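Local coordinates for YkuI protein (Bacillus subtilis, PDB 2BAS) that probably acts as a phosphodiesterase-like signalling protein, whose EAL domain binds the bacterial second messenger cyclic di-GMP, at residues 177-189 against 212-226. Numbering follows the deposited sequence.
Sequences NIGKESSNLDRIA and YEHVLYSISLLARKI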
loop_
_atom_site.group_PDB
_atom_site.type_symbol
_atom_site.label_atom_id
_atom_site.label_comp_id
_atom_site.label_asym_id
_atom_site.label_seq_id
_atom_site.Cartn_x
_atom_site.Cartn_y
_atom_site.Cartn_z
ATOM N N ASN A 177 16.185 -1.559 -2.002
ATOM C CA ASN A 177 15.743 -2.077 -0.674
ATOM C C ASN A 177 14.307 -1.667 -0.305
ATOM O O ASN A 177 14.042 -1.154 0.791
ATOM C CB ASN A 177 16.640 -1.539 0.443
ATOM C CG ASN A 177 18.110 -1.912 0.278
ATOM O OD1 ASN A 177 18.438 -2.768 -0.541
ATOM N ND2 ASN A 177 19.025 -1.313 1.015
ATOM N N ILE A 178 13.381 -1.893 -1.200
ATOM C CA ILE A 178 11.980 -1.546 -0.933
ATOM C C ILE A 178 11.288 -2.711 -0.206
ATOM O O ILE A 178 11.540 -3.892 -0.505
ATOM C CB ILE A 178 11.248 -1.242 -2.241
ATOM C CG1 ILE A 178 11.824 -0.021 -2.967
ATOM C CG2 ILE A 178 9.759 -0.945 -2.037
ATOM C CD1 ILE A 178 11.787 1.254 -2.117
ATOM N N GLY A 179 10.442 -2.314 0.734
ATOM C CA GLY A 179 9.651 -3.236 1.559
ATOM C C GLY A 179 10.271 -3.408 2.950
ATOM O O GLY A 179 9.559 -3.493 3.963
ATOM N N LYS A 180 11.580 -3.444 2.964
ATOM C CA LYS A 180 12.340 -3.667 4.191
ATOM C C LYS A 180 12.872 -2.365 4.844
ATOM O O LYS A 180 12.207 -1.705 5.644
ATOM C CB LYS A 180 13.532 -4.575 3.874
ATOM C CG LYS A 180 14.323 -4.998 5.111
ATOM C CD LYS A 180 13.790 -6.274 5.775
ATOM C CE LYS A 180 14.768 -6.854 6.802
ATOM N NZ LYS A 180 14.311 -8.121 7.388
ATOM N N GLU A 181 14.068 -2.002 4.505
ATOM C CA GLU A 181 14.725 -0.840 5.121
ATOM C C GLU A 181 14.235 0.477 4.540
ATOM O O GLU A 181 14.153 1.501 5.230
ATOM C CB GLU A 181 16.202 -0.989 4.912
ATOM C CG GLU A 181 16.540 -2.373 4.353
ATOM C CD GLU A 181 17.352 -3.250 5.310
ATOM O OE1 GLU A 181 17.773 -4.404 4.919
ATOM O OE2 GLU A 181 17.618 -2.838 6.504
ATOM N N SER A 182 13.920 0.455 3.301
ATOM C CA SER A 182 13.411 1.632 2.649
ATOM C C SER A 182 11.974 1.349 2.266
ATOM O O SER A 182 11.681 0.987 1.126
ATOM C CB SER A 182 14.248 1.949 1.417
ATOM O OG SER A 182 13.602 2.944 0.645
ATOM N N SER A 183 11.102 1.514 3.246
ATOM C CA SER A 183 9.667 1.272 3.053
ATOM C C SER A 183 8.841 2.473 3.530
ATOM O O SER A 183 8.242 2.453 4.616
ATOM C CB SER A 183 9.228 0.020 3.834
ATOM O OG SER A 183 9.482 0.180 5.222
ATOM N N ASN A 184 8.836 3.493 2.687
ATOM C CA ASN A 184 8.091 4.737 2.940
ATOM C C ASN A 184 7.314 5.144 1.681
ATOM O O ASN A 184 7.903 5.471 0.639
ATOM C CB ASN A 184 9.044 5.873 3.319
ATOM C CG ASN A 184 8.321 7.057 3.973
ATOM O OD1 ASN A 184 7.194 7.374 3.593
ATOM N ND2 ASN A 184 8.904 7.736 4.944
ATOM N N LEU A 185 5.984 5.045 1.778
ATOM C CA LEU A 185 5.049 5.402 0.711
ATOM C C LEU A 185 5.145 6.875 0.283
ATOM O O LEU A 185 5.257 7.176 -0.908
ATOM C CB LEU A 185 3.621 5.075 1.149
ATOM C CG LEU A 185 3.331 3.617 1.540
ATOM C CD1 LEU A 185 2.011 3.504 2.282
ATOM C CD2 LEU A 185 3.341 2.676 0.339
ATOM N N ASP A 186 5.110 7.780 1.263
ATOM C CA ASP A 186 5.213 9.221 1.013
ATOM C C ASP A 186 6.379 9.534 0.082
ATOM O O ASP A 186 6.301 10.456 -0.725
ATOM C CB ASP A 186 5.394 10.006 2.330
ATOM C CG ASP A 186 4.065 10.395 3.001
ATOM O OD1 ASP A 186 3.861 11.604 3.240
ATOM O OD2 ASP A 186 3.229 9.514 3.306
ATOM N N ARG A 187 7.442 8.745 0.191
ATOM C CA ARG A 187 8.703 9.037 -0.490
ATOM C C ARG A 187 8.817 8.469 -1.892
ATOM O O ARG A 187 9.342 9.131 -2.804
ATOM C CB ARG A 187 9.875 8.604 0.389
ATOM C CG ARG A 187 10.078 9.560 1.544
ATOM C CD ARG A 187 11.073 9.065 2.549
ATOM N NE ARG A 187 11.634 10.195 3.284
ATOM C CZ ARG A 187 12.923 10.520 3.290
ATOM N NH1 ARG A 187 13.810 9.779 2.627
ATOM N NH2 ARG A 187 13.329 11.571 3.991
ATOM N N ILE A 188 8.324 7.272 -2.030
ATOM C CA ILE A 188 8.215 6.620 -3.338
ATOM C C ILE A 188 7.388 7.484 -4.303
ATOM O O ILE A 188 7.811 7.767 -5.432
ATOM C CB ILE A 188 7.529 5.254 -3.187
ATOM C CG1 ILE A 188 8.388 4.246 -2.404
ATOM C CG2 ILE A 188 7.214 4.595 -4.536
ATOM C CD1 ILE A 188 7.621 2.992 -1.972
ATOM N N ALA A 189 6.226 7.886 -3.824
ATOM C CA ALA A 189 5.271 8.696 -4.608
ATOM C C ALA A 189 5.862 10.060 -5.015
ATOM O O ALA A 189 5.681 10.520 -6.149
ATOM C CB ALA A 189 4.001 8.952 -3.795
ATOM N N TYR A 212 5.260 -8.731 6.576
ATOM C CA TYR A 212 6.085 -8.432 5.399
ATOM C C TYR A 212 5.355 -8.542 4.060
ATOM O O TYR A 212 5.544 -7.696 3.175
ATOM C CB TYR A 212 7.366 -9.276 5.384
ATOM C CG TYR A 212 8.315 -8.894 4.269
ATOM C CD1 TYR A 212 8.946 -7.650 4.265
ATOM C CD2 TYR A 212 8.575 -9.768 3.208
ATOM C CE1 TYR A 212 9.816 -7.283 3.245
ATOM C CE2 TYR A 212 9.451 -9.407 2.173
ATOM C CZ TYR A 212 10.064 -8.160 2.204
ATOM O OH TYR A 212 10.929 -7.776 1.205
ATOM N N GLU A 213 4.525 -9.575 3.915
ATOM C CA GLU A 213 3.749 -9.760 2.695
ATOM C C GLU A 213 2.639 -8.698 2.547
ATOM O O GLU A 213 2.287 -8.297 1.442
ATOM C CB GLU A 213 3.177 -11.167 2.634
ATOM C CG GLU A 213 2.992 -11.665 1.209
ATOM C CD GLU A 213 2.833 -13.185 1.090
ATOM O OE1 GLU A 213 3.229 -13.936 2.020
ATOM O OE2 GLU A 213 2.310 -13.619 0.037
ATOM N N HIS A 214 2.110 -8.210 3.656
ATOM C CA HIS A 214 1.139 -7.145 3.558
ATOM C C HIS A 214 1.785 -5.826 3.131
ATOM O O HIS A 214 1.247 -5.120 2.281
ATOM C CB HIS A 214 0.362 -7.000 4.850
ATOM C CG HIS A 214 -0.525 -8.166 5.140
ATOM N ND1 HIS A 214 -0.817 -8.583 6.425
ATOM C CD2 HIS A 214 -1.173 -9.017 4.311
ATOM C CE1 HIS A 214 -1.635 -9.620 6.375
ATOM N NE2 HIS A 214 -1.860 -9.907 5.103
ATOM N N VAL A 215 2.949 -5.513 3.694
ATOM C CA VAL A 215 3.693 -4.319 3.311
ATOM C C VAL A 215 4.013 -4.321 1.816
ATOM O O VAL A 215 3.823 -3.307 1.147
ATOM C CB VAL A 215 4.992 -4.150 4.145
ATOM C CG1 VAL A 215 5.890 -3.053 3.560
ATOM C CG2 VAL A 215 4.663 -3.866 5.626
ATOM N N LEU A 216 4.483 -5.452 1.291
ATOM C CA LEU A 216 4.781 -5.567 -0.138
ATOM C C LEU A 216 3.544 -5.369 -0.997
ATOM O O LEU A 216 3.607 -4.752 -2.065
ATOM C CB LEU A 216 5.432 -6.916 -0.468
ATOM C CG LEU A 216 6.890 -7.098 -0.027
ATOM C CD1 LEU A 216 7.434 -8.414 -0.557
ATOM C CD2 LEU A 216 7.780 -5.923 -0.471
ATOM N N TYR A 217 2.427 -5.908 -0.519
ATOM C CA TYR A 217 1.144 -5.793 -1.200
ATOM C C TYR A 217 0.697 -4.326 -1.374
ATOM O O TYR A 217 0.277 -3.941 -2.469
ATOM C CB TYR A 217 0.089 -6.664 -0.484
ATOM C CG TYR A 217 -1.353 -6.291 -0.736
ATOM C CD1 TYR A 217 -1.994 -6.638 -1.932
ATOM C CD2 TYR A 217 -2.088 -5.597 0.239
ATOM C CE1 TYR A 217 -3.347 -6.293 -2.149
ATOM C CE2 TYR A 217 -3.426 -5.243 0.032
ATOM C CZ TYR A 217 -4.046 -5.595 -1.156
ATOM O OH TYR A 217 -5.361 -5.240 -1.344
ATOM N N SER A 218 0.814 -3.512 -0.327
ATOM C CA SER A 218 0.452 -2.101 -0.439
ATOM C C SER A 218 1.424 -1.324 -1.327
ATOM O O SER A 218 1.025 -0.384 -2.031
ATOM C CB SER A 218 0.331 -1.432 0.933
ATOM O OG SER A 218 1.605 -1.216 1.500
ATOM N N ILE A 219 2.695 -1.711 -1.290
ATOM C CA ILE A 219 3.703 -1.101 -2.155
ATOM C C ILE A 219 3.412 -1.447 -3.620
ATOM O O ILE A 219 3.514 -0.594 -4.505
ATOM C CB ILE A 219 5.126 -1.538 -1.751
ATOM C CG1 ILE A 219 5.500 -0.884 -0.415
ATOM C CG2 ILE A 219 6.131 -1.179 -2.848
ATOM C CD1 ILE A 219 6.794 -1.402 0.238
ATOM N N SER A 220 3.044 -2.704 -3.853
ATOM C CA SER A 220 2.700 -3.209 -5.178
ATOM C C SER A 220 1.578 -2.367 -5.820
ATOM O O SER A 220 1.665 -1.995 -6.995
ATOM C CB SER A 220 2.272 -4.674 -5.042
ATOM O OG SER A 220 2.174 -5.337 -6.283
ATOM N N LEU A 221 0.541 -2.065 -5.034
ATOM C CA LEU A 221 -0.601 -1.266 -5.489
ATOM C C LEU A 221 -0.207 0.138 -5.878
ATOM O O LEU A 221 -0.538 0.596 -6.973
ATOM C CB LEU A 221 -1.673 -1.146 -4.402
ATOM C CG LEU A 221 -2.470 -2.371 -3.967
ATOM C CD1 LEU A 221 -3.500 -1.901 -2.955
ATOM C CD2 LEU A 221 -3.126 -3.113 -5.142
ATOM N N LEU A 222 0.463 0.828 -4.956
ATOM C CA LEU A 222 0.950 2.179 -5.184
ATOM C C LEU A 222 1.765 2.230 -6.470
ATOM O O LEU A 222 1.670 3.208 -7.228
ATOM C CB LEU A 222 1.777 2.664 -3.988
ATOM C CG LEU A 222 2.545 3.991 -4.073
ATOM C CD1 LEU A 222 1.606 5.160 -4.309
ATOM C CD2 LEU A 222 3.340 4.230 -2.811
ATOM N N ALA A 223 2.538 1.168 -6.713
ATOM C CA ALA A 223 3.411 1.089 -7.886
ATOM C C ALA A 223 2.603 0.974 -9.166
ATOM O O ALA A 223 2.974 1.542 -10.197
ATOM C CB ALA A 223 4.374 -0.074 -7.768
ATOM N N ARG A 224 1.495 0.248 -9.113
ATOM C CA ARG A 224 0.668 0.108 -10.299
ATOM C C ARG A 224 0.063 1.464 -10.631
ATOM O O ARG A 224 -0.006 1.854 -11.803
ATOM C CB ARG A 224 -0.437 -0.918 -10.075
ATOM C CG ARG A 224 -0.794 -1.691 -11.328
ATOM C CD ARG A 224 -1.856 -2.726 -11.045
ATOM N NE ARG A 224 -3.200 -2.160 -11.029
ATOM C CZ ARG A 224 -4.013 -2.156 -12.078
ATOM N NH1 ARG A 224 -3.606 -2.675 -13.231
ATOM N NH2 ARG A 224 -5.223 -1.625 -11.979
ATOM N N LYS A 225 -0.361 2.180 -9.586
ATOM C CA LYS A 225 -0.960 3.506 -9.744
ATOM C C LYS A 225 -0.014 4.569 -10.316
ATOM O O LYS A 225 -0.429 5.364 -11.152
ATOM C CB LYS A 225 -1.634 3.996 -8.450
ATOM C CG LYS A 225 -3.165 3.891 -8.484
ATOM C CD LYS A 225 -3.685 2.605 -7.863
ATOM C CE LYS A 225 -5.088 2.212 -8.344
ATOM N NZ LYS A 225 -6.173 3.222 -8.171
ATOM N N ILE A 226 1.250 4.554 -9.894
ATOM C CA ILE A 226 2.211 5.608 -10.274
ATOM C C ILE A 226 3.145 5.238 -11.425
ATOM O O ILE A 226 3.861 6.090 -11.940
ATOM C CB ILE A 226 3.071 6.094 -9.065
ATOM C CG1 ILE A 226 3.954 4.953 -8.523
ATOM C CG2 ILE A 226 2.183 6.704 -7.976
ATOM C CD1 ILE A 226 5.148 5.410 -7.728
#
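The Y212 ring turns one edge toward the loop after strand 172-178, with G179 O and K180 N near its plane; CE1 of Y212 lies 3.9 Å from G179 O. L216 CG, from the same helix, sits over one face near the rim. CG of Y212 stands anti to the backbone N (chi1 -174°), which carries the ring out to the loop. There G179, at a positive phi of 101°, brings its bare CA to within 3.6 Å of I219 CD1 and 3.9 Å of L216 CD2. I219 also meets I178, CG2 to CG2 at 3.7 Å, the two side chains crossing at a slant. Farther along, the axes of 185-189 and 212-226 run in the same general direction, 22° apart. L185 CD2 packs on L222 CD2 at 3.5 Å, and I188 CG2 touches I226 CD1 at 3.9 Å, the I188 and I226 side chains meeting at about a right angle. S218 OG bonds back to V215 O, which also accepts from I219 N. Both segments belong to the EAL barrel, where I178 and I219 also touch L196 of strand 195-199. The second subunit reaches the same loop, its N184 ND2 bonding to K180 O. With no hydrogen bond between the segments, helix 211-226 packs on the strand end, the loop and helix 185-191 through non-directional apolar contacts, so fit of shape rather than polar pairing sets their relative position.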